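Local coordinates for DUF4974 domain-containing protein (PDB 4M0N) that is a putative anti-sigma factor of the FecR family, probably antagonising a sigma factor, and is represented here by the C-terminal part of a longer membrane protein, at residues V118-S123 with I133-T138; T165-V170 with N208-S213; H172-M177 with K201-V206; T214-R219 with I225-T230. The protein carries 1 engineered substitution. All coordinates share one frame; numbering follows the deposited sequence.

Contact 1: V118-S123 with I133-T138; sequences VDMPES and IIVNNT. With EDO (1,2-ethanediol), chain C.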
loop_
_atom_site.group_PDB
_atom_site.type_symbol
_atom_site.label_atom_id
_atom_site.label_comp_id
_atom_site.label_asym_id
_atom_site.label_seq_id
_atom_site.Cartn_x
_atom_site.Cartn_y
_atom_site.Cartn_z
ATOM N N VAL A 118 -14.235 -7.335 2.490
ATOM C CA VAL A 118 -13.488 -7.342 1.267
ATOM C C VAL A 118 -14.141 -8.315 0.318
ATOM O O VAL A 118 -14.165 -9.526 0.560
ATOM C CB VAL A 118 -12.027 -7.742 1.514
ATOM C CG1 VAL A 118 -11.251 -7.712 0.202
ATOM C CG2 VAL A 118 -11.380 -6.797 2.539
ATOM N N ASP A 119 -14.639 -7.785 -0.796
ATOM C CA ASP A 119 -15.374 -8.569 -1.737
ATOM C C ASP A 119 -14.528 -8.748 -2.984
ATOM O O ASP A 119 -14.167 -7.781 -3.649
ATOM C CB ASP A 119 -16.658 -7.857 -2.132
ATOM C CG ASP A 119 -17.573 -7.596 -0.972
ATOM O OD1 ASP A 119 -17.713 -8.483 -0.105
ATOM O OD2 ASP A 119 -18.186 -6.499 -0.931
ATOM N N MET A 120 -14.266 -10.009 -3.310
ATOM C CA MET A 120 -13.474 -10.408 -4.468
ATOM C C MET A 120 -14.358 -11.369 -5.275
ATOM O O MET A 120 -15.381 -11.851 -4.788
ATOM C CB MET A 120 -12.159 -11.078 -4.012
ATOM C CG MET A 120 -11.148 -10.150 -3.318
ATOM S SD MET A 120 -10.037 -10.966 -2.176
ATOM C CE MET A 120 -11.139 -11.451 -0.826
ATOM N N PRO A 121 -13.996 -11.625 -6.532
ATOM C CA PRO A 121 -14.870 -12.410 -7.394
ATOM C C PRO A 121 -15.345 -13.720 -6.758
ATOM O O PRO A 121 -16.537 -14.065 -6.784
ATOM C CB PRO A 121 -13.988 -12.651 -8.624
ATOM C CG PRO A 121 -13.113 -11.443 -8.677
ATOM C CD PRO A 121 -12.788 -11.152 -7.236
ATOM N N GLU A 122 -14.430 -14.431 -6.138
ATOM C CA GLU A 122 -14.810 -15.732 -5.605
ATOM C C GLU A 122 -14.568 -15.857 -4.105
ATOM O O GLU A 122 -14.526 -16.974 -3.572
ATOM C CB GLU A 122 -14.083 -16.793 -6.407
ATOM C CG GLU A 122 -14.504 -16.813 -7.885
ATOM C CD GLU A 122 -15.987 -17.144 -8.123
ATOM O OE1 GLU A 122 -16.550 -18.024 -7.460
ATOM O OE2 GLU A 122 -16.602 -16.542 -9.029
ATOM N N SER A 123 -14.504 -14.724 -3.411
ATOM C CA SER A 123 -14.183 -14.688 -1.979
ATOM C C SER A 123 -14.781 -13.452 -1.344
ATOM O O SER A 123 -14.605 -12.356 -1.877
ATOM C CB SER A 123 -12.664 -14.606 -1.781
ATOM O OG SER A 123 -12.328 -14.373 -0.412
ATOM N N ILE A 133 -5.796 -8.852 4.687
ATOM C CA ILE A 133 -5.874 -9.776 3.563
ATOM C C ILE A 133 -4.801 -9.379 2.563
ATOM O O ILE A 133 -4.608 -8.187 2.282
ATOM C CB ILE A 133 -7.244 -9.728 2.897
ATOM C CG1 ILE A 133 -8.273 -10.415 3.806
ATOM C CG2 ILE A 133 -7.219 -10.357 1.500
ATOM C CD1 ILE A 133 -9.669 -10.046 3.401
ATOM N N ILE A 134 -4.056 -10.376 2.093
ATOM C CA ILE A 134 -3.049 -10.184 1.073
ATOM C C ILE A 134 -3.530 -10.974 -0.120
ATOM O O ILE A 134 -3.772 -12.190 -0.013
ATOM C CB ILE A 134 -1.650 -10.644 1.526
ATOM C CG1 ILE A 134 -1.238 -9.920 2.839
ATOM C CG2 ILE A 134 -0.637 -10.420 0.395
ATOM C CD1 ILE A 134 0.147 -10.281 3.369
ATOM N N VAL A 135 -3.643 -10.305 -1.265
ATOM C CA VAL A 135 -3.941 -10.958 -2.536
ATOM C C VAL A 135 -2.686 -10.970 -3.387
ATOM O O VAL A 135 -2.032 -9.951 -3.565
ATOM C CB VAL A 135 -5.065 -10.228 -3.297
ATOM C CG1 VAL A 135 -5.261 -10.779 -4.714
ATOM C CG2 VAL A 135 -6.355 -10.317 -2.524
ATOM N N ASN A 136 -2.362 -12.124 -3.928
ATOM C CA ASN A 136 -1.219 -12.205 -4.808
ATOM C C ASN A 136 -1.747 -12.075 -6.260
ATOM O O ASN A 136 -2.487 -12.912 -6.769
ATOM C CB ASN A 136 -0.464 -13.496 -4.513
ATOM C CG ASN A 136 0.869 -13.572 -5.212
ATOM O OD1 ASN A 136 0.969 -13.331 -6.402
ATOM N ND2 ASN A 136 1.898 -13.914 -4.469
ATOM N N ASN A 137 -1.358 -10.998 -6.919
ATOM C CA ASN A 137 -1.821 -10.693 -8.274
ATOM C C ASN A 137 -1.238 -11.639 -9.304
ATOM O O ASN A 137 -1.730 -11.718 -10.447
ATOM C CB ASN A 137 -1.394 -9.280 -8.672
ATOM C CG ASN A 137 -2.039 -8.215 -7.856
ATOM O OD1 ASN A 137 -3.247 -8.268 -7.574
ATOM N ND2 ASN A 137 -1.241 -7.203 -7.473
ATOM N N THR A 138 -0.179 -12.345 -8.941
ATOM C CA THR A 138 0.474 -13.187 -9.928
ATOM C C THR A 138 -0.001 -14.625 -9.925
ATOM O O THR A 138 0.137 -15.306 -10.928
ATOM C CB THR A 138 1.984 -13.220 -9.735
ATOM O OG1 THR A 138 2.272 -13.983 -8.576
ATOM C CG2 THR A 138 2.578 -11.834 -9.576
HETATM C C1 EDO C . -0.461 -14.810 -0.920
HETATM O O1 EDO C . 0.567 -15.320 -1.788
HETATM C C2 EDO C . 0.111 -13.694 -0.057
HETATM O O2 EDO C . 1.296 -14.129 0.612
#
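Val118 and Met120 face Ile133 and Val135 from strands of two different sheets, with CA atoms 8.3 Å apart for Val118 and Ile133 and 9.7 Å apart for Met120 and Val135. This is the spacing of facing sheets, not of paired strands. All four side chains leave the backbone toward the other segment, and the contact is purely apolar. Val118 and Ile133 meet tip to tip, with CG2 of Val118 3.8 Å from CD1 of Ile133. Ile133 is modelled in two conformers, so this touch holds for one of them and is less certain. Met120 and Val135 slide past each other instead. The Met120 chain is nearly extended at chi2 (154°), which carries SD out to 3.8 Å from CG2 of Val135. Beyond Met120 the chain reverses in a type I turn to Ser123.

At the end of the second strand Asn136 forms an Asx turn. Its OD1 accepts Thr138 N in the carbonyl plane at 3.0 Å. The same oxygen takes Thr138 OG1 at 2.6 Å, tilted from that plane. With alanine at this position, Thr138 N and OG1 would probably lose their shared acceptor and the turn would be freer to shift. Asn136 ND2 makes a weak hydrogen bond to O1 of an ethanediol, probably from the crystallisation liquor.

Strand 116-120 belongs to one seven-stranded sheet and strand 131-136 to another. Val118 also touches Val109 of strand 106-111, next to strand 131-136. Ile133 reaches across to Met125 and Leu127 of strand 123-127, so the contact lies between the two sheets near one end of each.

Contact 2: T165-V170 with N208-S213; sequences TPISSV and NAIQYS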
loop_
_atom_site.group_PDB
_atom_site.type_symbol
_atom_site.label_atom_id
_atom_site.label_comp_id
_atom_site.label_asym_id
_atom_site.label_seq_id
_atom_site.Cartn_x
_atom_site.Cartn_y
_atom_site.Cartn_z
ATOM N N THR A 165 8.726 -9.091 3.994
ATOM C CA THR A 165 8.317 -8.500 2.749
ATOM C C THR A 165 9.282 -8.922 1.667
ATOM O O THR A 165 10.494 -8.828 1.861
ATOM C CB THR A 165 8.319 -6.963 2.850
ATOM O OG1 THR A 165 7.456 -6.579 3.917
ATOM C CG2 THR A 165 7.847 -6.334 1.567
ATOM N N PRO A 166 8.770 -9.386 0.514
ATOM C CA PRO A 166 9.701 -9.735 -0.550
ATOM C C PRO A 166 10.500 -8.520 -1.035
ATOM O O PRO A 166 9.937 -7.434 -1.151
ATOM C CB PRO A 166 8.783 -10.235 -1.667
ATOM C CG PRO A 166 7.543 -10.669 -0.972
ATOM C CD PRO A 166 7.380 -9.720 0.163
ATOM N N ILE A 167 11.785 -8.729 -1.313
ATOM C CA ILE A 167 12.682 -7.659 -1.782
ATOM C C ILE A 167 12.122 -6.937 -3.021
ATOM O O ILE A 167 12.226 -5.721 -3.115
ATOM C CB ILE A 167 14.146 -8.160 -1.970
ATOM C CG1 ILE A 167 15.105 -7.012 -2.319
ATOM C CG2 ILE A 167 14.243 -9.246 -3.037
ATOM C CD1 ILE A 167 15.194 -5.915 -1.286
ATOM N N SER A 168 11.469 -7.657 -3.931
ATOM C CA SER A 168 10.908 -7.009 -5.128
ATOM C C SER A 168 9.853 -5.982 -4.740
ATOM O O SER A 168 9.756 -4.908 -5.340
ATOM C CB SER A 168 10.309 -8.041 -6.098
ATOM O OG SER A 168 9.476 -8.975 -5.422
ATOM N N SER A 169 9.050 -6.315 -3.734
ATOM C CA SER A 169 8.033 -5.399 -3.253
ATOM C C SER A 169 8.668 -4.230 -2.499
ATOM O O SER A 169 8.273 -3.098 -2.682
ATOM C CB SER A 169 7.015 -6.119 -2.358
ATOM O OG SER A 169 6.354 -7.144 -3.085
ATOM N N VAL A 170 9.637 -4.520 -1.643
ATOM C CA VAL A 170 10.410 -3.475 -0.956
ATOM C C VAL A 170 10.921 -2.448 -1.967
ATOM O O VAL A 170 10.786 -1.244 -1.760
ATOM C CB VAL A 170 11.607 -4.091 -0.190
ATOM C CG1 VAL A 170 12.605 -3.028 0.229
ATOM C CG2 VAL A 170 11.111 -4.864 1.032
ATOM N N ASN A 208 21.512 0.546 3.247
ATOM C CA ASN A 208 22.547 0.014 4.153
ATOM C C ASN A 208 21.990 -1.028 5.124
ATOM O O ASN A 208 22.610 -2.071 5.377
ATOM C CB ASN A 208 23.229 1.147 4.945
ATOM C CG ASN A 208 23.963 2.132 4.062
ATOM O OD1 ASN A 208 24.349 1.820 2.937
ATOM N ND2 ASN A 208 24.186 3.333 4.583
ATOM N N ALA A 209 20.812 -0.760 5.662
ATOM C CA ALA A 209 20.171 -1.690 6.578
ATOM C C ALA A 209 19.839 -3.002 5.891
ATOM O O ALA A 209 19.987 -4.075 6.476
ATOM C CB ALA A 209 18.931 -1.067 7.168
ATOM N N ILE A 210 19.387 -2.914 4.644
ATOM C CA ILE A 210 19.150 -4.097 3.834
ATOM C C ILE A 210 20.450 -4.829 3.576
ATOM O O ILE A 210 20.480 -6.050 3.673
ATOM C CB ILE A 210 18.462 -3.732 2.505
ATOM C CG1 ILE A 210 17.017 -3.342 2.786
ATOM C CG2 ILE A 210 18.451 -4.895 1.538
ATOM C CD1 ILE A 210 16.373 -2.561 1.679
ATOM N N GLN A 211 21.509 -4.082 3.257
ATOM C CA GLN A 211 22.835 -4.675 3.049
ATOM C C GLN A 211 23.262 -5.438 4.294
ATOM O O GLN A 211 23.668 -6.598 4.204
ATOM C CB GLN A 211 23.876 -3.614 2.680
ATOM C CG GLN A 211 25.242 -4.181 2.294
ATOM C CD GLN A 211 26.317 -3.123 2.205
ATOM O OE1 GLN A 211 26.127 -2.061 1.616
ATOM N NE2 GLN A 211 27.468 -3.418 2.779
ATOM N N TYR A 212 23.147 -4.791 5.453
ATOM C CA TYR A 212 23.472 -5.433 6.733
ATOM C C TYR A 212 22.712 -6.744 6.943
ATOM O O TYR A 212 23.267 -7.709 7.472
ATOM C CB TYR A 212 23.198 -4.468 7.895
ATOM C CG TYR A 212 23.539 -5.018 9.272
ATOM C CD1 TYR A 212 22.634 -5.822 9.974
ATOM C CD2 TYR A 212 24.761 -4.723 9.876
ATOM C CE1 TYR A 212 22.947 -6.328 11.231
ATOM C CE2 TYR A 212 25.078 -5.220 11.135
ATOM C CZ TYR A 212 24.168 -6.020 11.808
ATOM O OH TYR A 212 24.484 -6.510 13.055
ATOM N N SER A 213 21.451 -6.778 6.531
ATOM C CA SER A 213 20.590 -7.941 6.739
ATOM C C SER A 213 20.749 -9.045 5.691
ATOM O O SER A 213 20.560 -10.219 6.002
ATOM C CB SER A 213 19.120 -7.501 6.765
ATOM O OG SER A 213 18.887 -6.584 7.819
#
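Ile167 and Ile210 are the closest backbone points of the two segments, with CA atoms 9.3 Å apart, a normal spacing for helices in side-chain contact. The segment 165-170 starts as strand and becomes helix at Ile167. Pro166 holds the N-cap position, and its carbonyl O accepts Val170 N at 3.0 Å. The segment 208-213 is helical throughout.

Three buried side chains carry the contact, and all three leave the backbone toward the other segment. Ile210 serves both partners, one with each branch. Its longer branch, with CG1 opposite the carbonyl carbon (chi1 -72°), carries CD1 to Val170. There the two side chains meet tip to tip, with Ile210 CD1 4.1 Å from CG1 of Val170. The shorter branch, CG2, faces CD1 of Ile167 at a looser 4.4 Å. Val170 CG1 is placed for this by lying opposite its own backbone N (chi1 166°). Ile167 and Val170 are three residues apart, so they project from the same side of the first turn of helix 167-178. Ile194 of strand 193-199 touches both, and Phe190 adds to the cover of Ile167.

The chemistry is that of methyl groups alone. No polar atom of either segment bonds across it, and the distances are at the loose end of van der Waals contact. Little surface is buried, 84 Å² with both sides summed. The contact therefore has little directional character of its own. It joins the start of helix 167-178 to the middle of helix 203-214 through branched aliphatic groups.

Contact 3: H172-M177 with K201-V206; sequences HDLERM and KSLEAV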
loop_
_atom_site.group_PDB
_atom_site.type_symbol
_atom_site.label_atom_id
_atom_site.label_comp_id
_atom_site.label_asym_id
_atom_site.label_seq_id
_atom_site.Cartn_x
_atom_site.Cartn_y
_atom_site.Cartn_z
ATOM N N HIS A 172 9.875 -1.638 -4.931
ATOM C CA HIS A 172 8.815 -0.771 -5.452
ATOM C C HIS A 172 8.418 0.308 -4.431
ATOM O O HIS A 172 8.271 1.464 -4.789
ATOM C CB HIS A 172 7.614 -1.609 -5.827
ATOM C CG HIS A 172 7.757 -2.296 -7.144
ATOM N ND1 HIS A 172 6.675 -2.613 -7.940
ATOM C CD2 HIS A 172 8.857 -2.698 -7.822
ATOM C CE1 HIS A 172 7.105 -3.195 -9.048
ATOM N NE2 HIS A 172 8.425 -3.262 -9.001
ATOM N N ASP A 173 8.302 -0.061 -3.158
ATOM C CA ASP A 173 8.021 0.922 -2.108
ATOM C C ASP A 173 9.086 2.000 -2.051
ATOM O O ASP A 173 8.786 3.203 -1.898
ATOM C CB ASP A 173 7.953 0.290 -0.721
ATOM C CG ASP A 173 6.736 -0.579 -0.516
ATOM O OD1 ASP A 173 5.797 -0.517 -1.322
ATOM O OD2 ASP A 173 6.730 -1.305 0.498
ATOM N N LEU A 174 10.348 1.585 -2.148
ATOM C CA LEU A 174 11.441 2.555 -2.106
ATOM C C LEU A 174 11.427 3.486 -3.305
ATOM O O LEU A 174 11.551 4.724 -3.154
ATOM C CB LEU A 174 12.797 1.860 -1.993
ATOM C CG LEU A 174 13.041 0.973 -0.760
ATOM C CD1 LEU A 174 14.464 0.431 -0.803
ATOM C CD2 LEU A 174 12.777 1.676 0.555
ATOM N N GLU A 175 11.247 2.920 -4.492
ATOM C CA GLU A 175 11.171 3.750 -5.686
ATOM C C GLU A 175 10.085 4.807 -5.585
ATOM O O GLU A 175 10.281 5.984 -5.926
ATOM C CB GLU A 175 10.900 2.914 -6.939
ATOM C CG GLU A 175 12.004 1.982 -7.349
ATOM C CD GLU A 175 11.675 1.307 -8.662
ATOM O OE1 GLU A 175 10.729 0.488 -8.676
ATOM O OE2 GLU A 175 12.367 1.603 -9.649
ATOM N N ARG A 176 8.923 4.402 -5.087
ATOM C CA ARG A 176 7.816 5.320 -4.949
ATOM C C ARG A 176 8.001 6.375 -3.848
ATOM O O ARG A 176 7.650 7.541 -4.026
ATOM C CB ARG A 176 6.542 4.523 -4.686
ATOM C CG ARG A 176 6.088 3.778 -5.913
ATOM C CD ARG A 176 4.694 3.192 -5.706
ATOM N NE ARG A 176 4.718 2.109 -4.738
ATOM C CZ ARG A 176 4.636 0.808 -5.026
ATOM N NH1 ARG A 176 4.527 0.388 -6.264
ATOM N NH2 ARG A 176 4.692 -0.089 -4.043
ATOM N N MET A 177 8.552 5.949 -2.721
ATOM C CA MET A 177 8.795 6.862 -1.602
ATOM C C MET A 177 9.816 7.916 -1.927
ATOM O O MET A 177 9.597 9.084 -1.605
ATOM C CB MET A 177 9.289 6.115 -0.360
ATOM C CG MET A 177 9.667 7.048 0.799
ATOM S SD MET A 177 9.790 6.168 2.375
ATOM C CE MET A 177 8.076 5.802 2.816
ATOM N N LYS A 201 13.845 7.557 7.249
ATOM C CA LYS A 201 15.262 7.384 6.961
ATOM C C LYS A 201 15.585 7.810 5.539
ATOM O O LYS A 201 14.676 7.914 4.681
ATOM C CB LYS A 201 15.681 5.933 7.193
ATOM C CG LYS A 201 15.588 5.479 8.648
ATOM C CD LYS A 201 16.889 5.684 9.400
ATOM C CE LYS A 201 16.966 4.848 10.667
ATOM N NZ LYS A 201 16.859 3.386 10.380
ATOM N N SER A 202 16.869 8.080 5.291
ATOM C CA SER A 202 17.331 8.354 3.950
ATOM C C SER A 202 17.242 7.047 3.175
ATOM O O SER A 202 17.286 5.979 3.770
ATOM C CB SER A 202 18.772 8.869 3.944
ATOM O OG SER A 202 19.622 7.899 4.515
ATOM N N LEU A 203 17.116 7.125 1.861
ATOM C CA LEU A 203 17.207 5.928 1.012
ATOM C C LEU A 203 18.524 5.184 1.263
ATOM O O LEU A 203 18.548 3.953 1.393
ATOM C CB LEU A 203 17.104 6.319 -0.456
ATOM C CG LEU A 203 17.171 5.194 -1.498
ATOM C CD1 LEU A 203 16.236 4.063 -1.123
ATOM C CD2 LEU A 203 16.870 5.752 -2.890
ATOM N N GLU A 204 19.610 5.947 1.357
ATOM C CA GLU A 204 20.940 5.378 1.585
ATOM C C GLU A 204 20.936 4.506 2.842
ATOM O O GLU A 204 21.399 3.362 2.828
ATOM C CB GLU A 204 21.988 6.501 1.693
ATOM C CG GLU A 204 23.434 6.054 1.535
ATOM C CD GLU A 204 24.420 7.219 1.643
ATOM O OE1 GLU A 204 23.975 8.389 1.614
ATOM O OE2 GLU A 204 25.638 6.968 1.759
ATOM N N ALA A 205 20.370 5.044 3.915
ATOM C CA ALA A 205 20.277 4.343 5.205
ATOM C C ALA A 205 19.442 3.077 5.139
ATOM O O ALA A 205 19.755 2.046 5.761
ATOM C CB ALA A 205 19.676 5.288 6.241
ATOM N N VAL A 206 18.331 3.159 4.409
ATOM C CA VAL A 206 17.490 2.000 4.257
ATOM C C VAL A 206 18.224 0.927 3.472
ATOM O O VAL A 206 18.198 -0.226 3.870
ATOM C CB VAL A 206 16.145 2.319 3.598
ATOM C CG1 VAL A 206 15.378 1.022 3.404
ATOM C CG2 VAL A 206 15.341 3.314 4.445
#
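Leu174 makes both apolar contacts across this helix pair, one with each methyl of its fork. CD1 lies 4.1 Å from CD1 of Leu203. CD2 lies 3.9 Å from CG1 of Val206. Leu203 does not leave its backbone straight toward the partner. Its CG stands opposite the backbone N (chi1 -180°), and the end of the chain is thereby brought nearer to Leu174. The backbones come close here, with 7.4 Å between the CA atoms of Leu174 and Leu203. Leu160 of strand 159-166 touches Leu174 and Val206, and Tyr178 touches Leu203 and Val206.

Hydrogen bonding belongs to the start of the second helix. Ser202 is its N-cap, and OG accepts Ala205 N at 3.0 Å, with an angle of 154° at the hydrogen. This satisfies one of the amides that a first helical turn leaves without a backbone acceptor.

The charges lie on another side of helix 167-178. Arg176 NH2 forms a salt bridge with Asp173 OD1 at 3.0 Å, one turn back, with the oxygen somewhat out of the guanidinium plane. His172 O sits 3.6 Å above one face of that guanidinium. Asp173 OD1 has a second salt bridge, to Lys99. Arg176 NH1 forms salt bridges with Asp104 and Glu103.

The helix is thus divided by chemistry. Leu174 faces helix 203-214 with hydrocarbon only, while Asp173 and Arg176 turn to charged residues of the preceding FecR region. The first joins the two helices within the C-terminal domain. The second ties that domain, by directional and charged bonds, to its neighbour.

Contact 4: T214-R219 with I225-T230; sequences TGIRYR and IVLYKT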
loop_
_atom_site.group_PDB
_atom_site.type_symbol
_atom_site.label_atom_id
_atom_site.label_comp_id
_atom_site.label_asym_id
_atom_site.label_seq_id
_atom_site.Cartn_x
_atom_site.Cartn_y
_atom_site.Cartn_z
ATOM N N THR A 214 21.080 -8.674 4.454
ATOM C CA THR A 214 20.992 -9.604 3.326
ATOM C C THR A 214 22.284 -9.810 2.555
ATOM O O THR A 214 22.395 -10.779 1.805
ATOM C CB THR A 214 19.948 -9.110 2.307
ATOM O OG1 THR A 214 20.400 -7.877 1.720
ATOM C CG2 THR A 214 18.615 -8.905 2.993
ATOM N N GLY A 215 23.251 -8.907 2.730
ATOM C CA GLY A 215 24.410 -8.839 1.853
ATOM C C GLY A 215 24.172 -8.084 0.547
ATOM O O GLY A 215 25.113 -7.819 -0.194
ATOM N N ILE A 216 22.935 -7.699 0.257
ATOM C CA ILE A 216 22.661 -6.973 -0.984
ATOM C C ILE A 216 23.387 -5.619 -0.975
ATOM O O ILE A 216 23.246 -4.849 -0.030
ATOM C CB ILE A 216 21.145 -6.770 -1.168
ATOM C CG1 ILE A 216 20.459 -8.124 -1.383
ATOM C CG2 ILE A 216 20.831 -5.850 -2.351
ATOM C CD1 ILE A 216 18.976 -8.084 -1.111
ATOM N N ARG A 217 24.188 -5.352 -2.007
ATOM C CA ARG A 217 24.849 -4.057 -2.149
ATOM C C ARG A 217 24.114 -3.218 -3.178
ATOM O O ARG A 217 23.259 -3.718 -3.923
ATOM C CB ARG A 217 26.316 -4.216 -2.565
ATOM C CG ARG A 217 27.222 -4.720 -1.450
ATOM C CD ARG A 217 28.669 -4.858 -1.901
ATOM N NE ARG A 217 29.358 -5.830 -1.047
ATOM C CZ ARG A 217 29.937 -5.557 0.123
ATOM N NH1 ARG A 217 29.960 -4.315 0.608
ATOM N NH2 ARG A 217 30.506 -6.541 0.815
ATOM N N TYR A 218 24.441 -1.935 -3.207
ATOM C CA TYR A 218 23.888 -1.032 -4.209
ATOM C C TYR A 218 24.948 -0.083 -4.763
ATOM O O TYR A 218 25.857 0.314 -4.043
ATOM C CB TYR A 218 22.745 -0.226 -3.598
ATOM C CG TYR A 218 23.173 0.695 -2.479
ATOM C CD1 TYR A 218 23.356 0.210 -1.185
ATOM C CD2 TYR A 218 23.393 2.047 -2.717
ATOM C CE1 TYR A 218 23.727 1.051 -0.157
ATOM C CE2 TYR A 218 23.769 2.896 -1.695
ATOM C CZ TYR A 218 23.931 2.391 -0.417
ATOM O OH TYR A 218 24.315 3.241 0.599
ATOM N N ARG A 219 24.833 0.255 -6.046
ATOM C CA ARG A 219 25.602 1.360 -6.623
ATOM C C ARG A 219 24.747 2.282 -7.490
ATOM O O ARG A 219 23.776 1.846 -8.118
ATOM C CB ARG A 219 26.788 0.829 -7.436
ATOM C CG ARG A 219 26.397 -0.080 -8.587
ATOM C CD ARG A 219 27.602 -0.701 -9.270
ATOM N NE ARG A 219 27.345 -2.112 -9.549
ATOM C CZ ARG A 219 26.547 -2.570 -10.512
ATOM N NH1 ARG A 219 25.914 -1.738 -11.339
ATOM N NH2 ARG A 219 26.389 -3.879 -10.656
ATOM N N ILE A 225 19.666 3.417 -9.472
ATOM C CA ILE A 225 20.343 2.621 -8.465
ATOM C C ILE A 225 20.156 1.162 -8.839
ATOM O O ILE A 225 19.037 0.724 -9.110
ATOM C CB ILE A 225 19.815 2.861 -7.034
ATOM C CG1 ILE A 225 20.139 4.283 -6.585
ATOM C CG2 ILE A 225 20.438 1.865 -6.062
ATOM C CD1 ILE A 225 19.579 4.630 -5.231
ATOM N N VAL A 226 21.263 0.422 -8.847
ATOM C CA VAL A 226 21.267 -1.011 -9.167
ATOM C C VAL A 226 21.643 -1.816 -7.928
ATOM O O VAL A 226 22.633 -1.518 -7.270
ATOM C CB VAL A 226 22.278 -1.327 -10.280
ATOM C CG1 VAL A 226 22.269 -2.819 -10.604
ATOM C CG2 VAL A 226 21.989 -0.490 -11.527
ATOM N N LEU A 227 20.839 -2.821 -7.600
ATOM C CA LEU A 227 21.115 -3.689 -6.460
ATOM C C LEU A 227 21.789 -4.945 -6.962
ATOM O O LEU A 227 21.472 -5.429 -8.051
ATOM C CB LEU A 227 19.832 -4.077 -5.722
ATOM C CG LEU A 227 19.009 -2.943 -5.111
ATOM C CD1 LEU A 227 17.854 -3.480 -4.265
ATOM C CD2 LEU A 227 19.883 -2.010 -4.277
ATOM N N TYR A 228 22.734 -5.457 -6.181
ATOM C CA TYR A 228 23.489 -6.630 -6.592
ATOM C C TYR A 228 24.010 -7.403 -5.381
ATOM O O TYR A 228 23.748 -7.029 -4.232
ATOM C CB TYR A 228 24.619 -6.221 -7.537
ATOM C CG TYR A 228 25.707 -5.429 -6.877
ATOM C CD1 TYR A 228 25.564 -4.063 -6.632
ATOM C CD2 TYR A 228 26.914 -6.044 -6.516
ATOM C CE1 TYR A 228 26.586 -3.339 -6.021
ATOM C CE2 TYR A 228 27.929 -5.335 -5.910
ATOM C CZ TYR A 228 27.767 -3.989 -5.662
ATOM O OH TYR A 228 28.802 -3.330 -5.049
ATOM N N LYS A 229 24.693 -8.515 -5.660
ATOM C CA LYS A 229 25.323 -9.350 -4.634
ATOM C C LYS A 229 26.690 -9.755 -5.153
ATOM O O LYS A 229 26.949 -9.668 -6.350
ATOM C CB LYS A 229 24.496 -10.617 -4.338
ATOM C CG LYS A 229 23.206 -10.374 -3.575
ATOM C CD LYS A 229 22.383 -11.648 -3.373
ATOM C CE LYS A 229 21.045 -11.338 -2.702
ATOM N NZ LYS A 229 20.134 -12.519 -2.588
ATOM N N THR A 230 27.546 -10.190 -4.233
ATOM C CA THR A 230 28.878 -10.732 -4.548
ATOM C C THR A 230 29.363 -11.617 -3.393
ATOM O O THR A 230 29.089 -11.326 -2.229
ATOM C CB THR A 230 29.919 -9.612 -4.775
ATOM O OG1 THR A 230 29.681 -8.547 -3.847
ATOM C CG2 THR A 230 29.861 -9.064 -6.211
#
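The Tyr228 ring is held between two arginines of the facing strand. Arg217 CB lies 3.4 Å above one face, toward the rim, in a CH-pi contact. Arg219 NE lies over the opposite face. Its guanidinium makes an off-centre cation-pi contact, with CZ 4.8 Å from the ring centroid and the two planes 31° apart. Arg219 N and Val226 O sit at the ring's edge, in its plane. Tyr228 CG stands between its backbone N and carbonyl carbon (chi1 69°), which carries the ring across the partner strand. Arg219 NH1 also rests against Val226 and forms a salt bridge with Glu221. Were the ring replaced by alanine, the Arg219 guanidinium would probably lose its aromatic partner and Arg217 CB its cover.

The backbones pair as antiparallel strands. Arg217 N gives to Tyr228 O at 2.8 Å, and Tyr228 N returns to Arg217 O at 2.9 Å. Arg219 and Val226 form the next hydrogen-bonded pair, with Val226 N 3.0 Å from Arg219 O in a nearly straight bond (176°). Tyr218 and Leu227 are the non-hydrogen-bonded pair between them. On their face Tyr218 CB packs 3.4 Å from CD2 of Leu227. Beyond the paired strands, Ile216 CG1 meets Lys229 CE at 3.5 Å. The Tyr218 hydroxyl is bonded to Asn208, and Lys229 NZ to Val189 O and Asp192.

This is a beta hairpin. It completes a three-stranded mixed sheet with strand 182-184, and the Tyr218 and Ile225 side chains lie against helix 203-214. The arrangement is consistent with the alpha/beta fold of the Secretin_N0 clan.

Overall arrangement
The contacts divide between two parts of the chain. Contact 1 comes first in sequence and lies in the part built from two seven-stranded sheets. Its centre is about 25 to 33 Å from the centres of the others, and it touches none of them. Contacts 2, 3 and 4 all lie in the C-terminal FecR domain. Contacts 2 and 3 share helices 167-178 and 203-214, with centres about 10 Å apart, and contact 3 is nested inside the loop closed by contact 2. Contact 4 follows helix 203-214 directly and touches both: Ile216 packs on Ile210, and Ile225 on Leu203. This packing and a probable hydrogen bond between Asn208 and the Tyr218 hydroxyl tie helix 203-214 to the final hairpin.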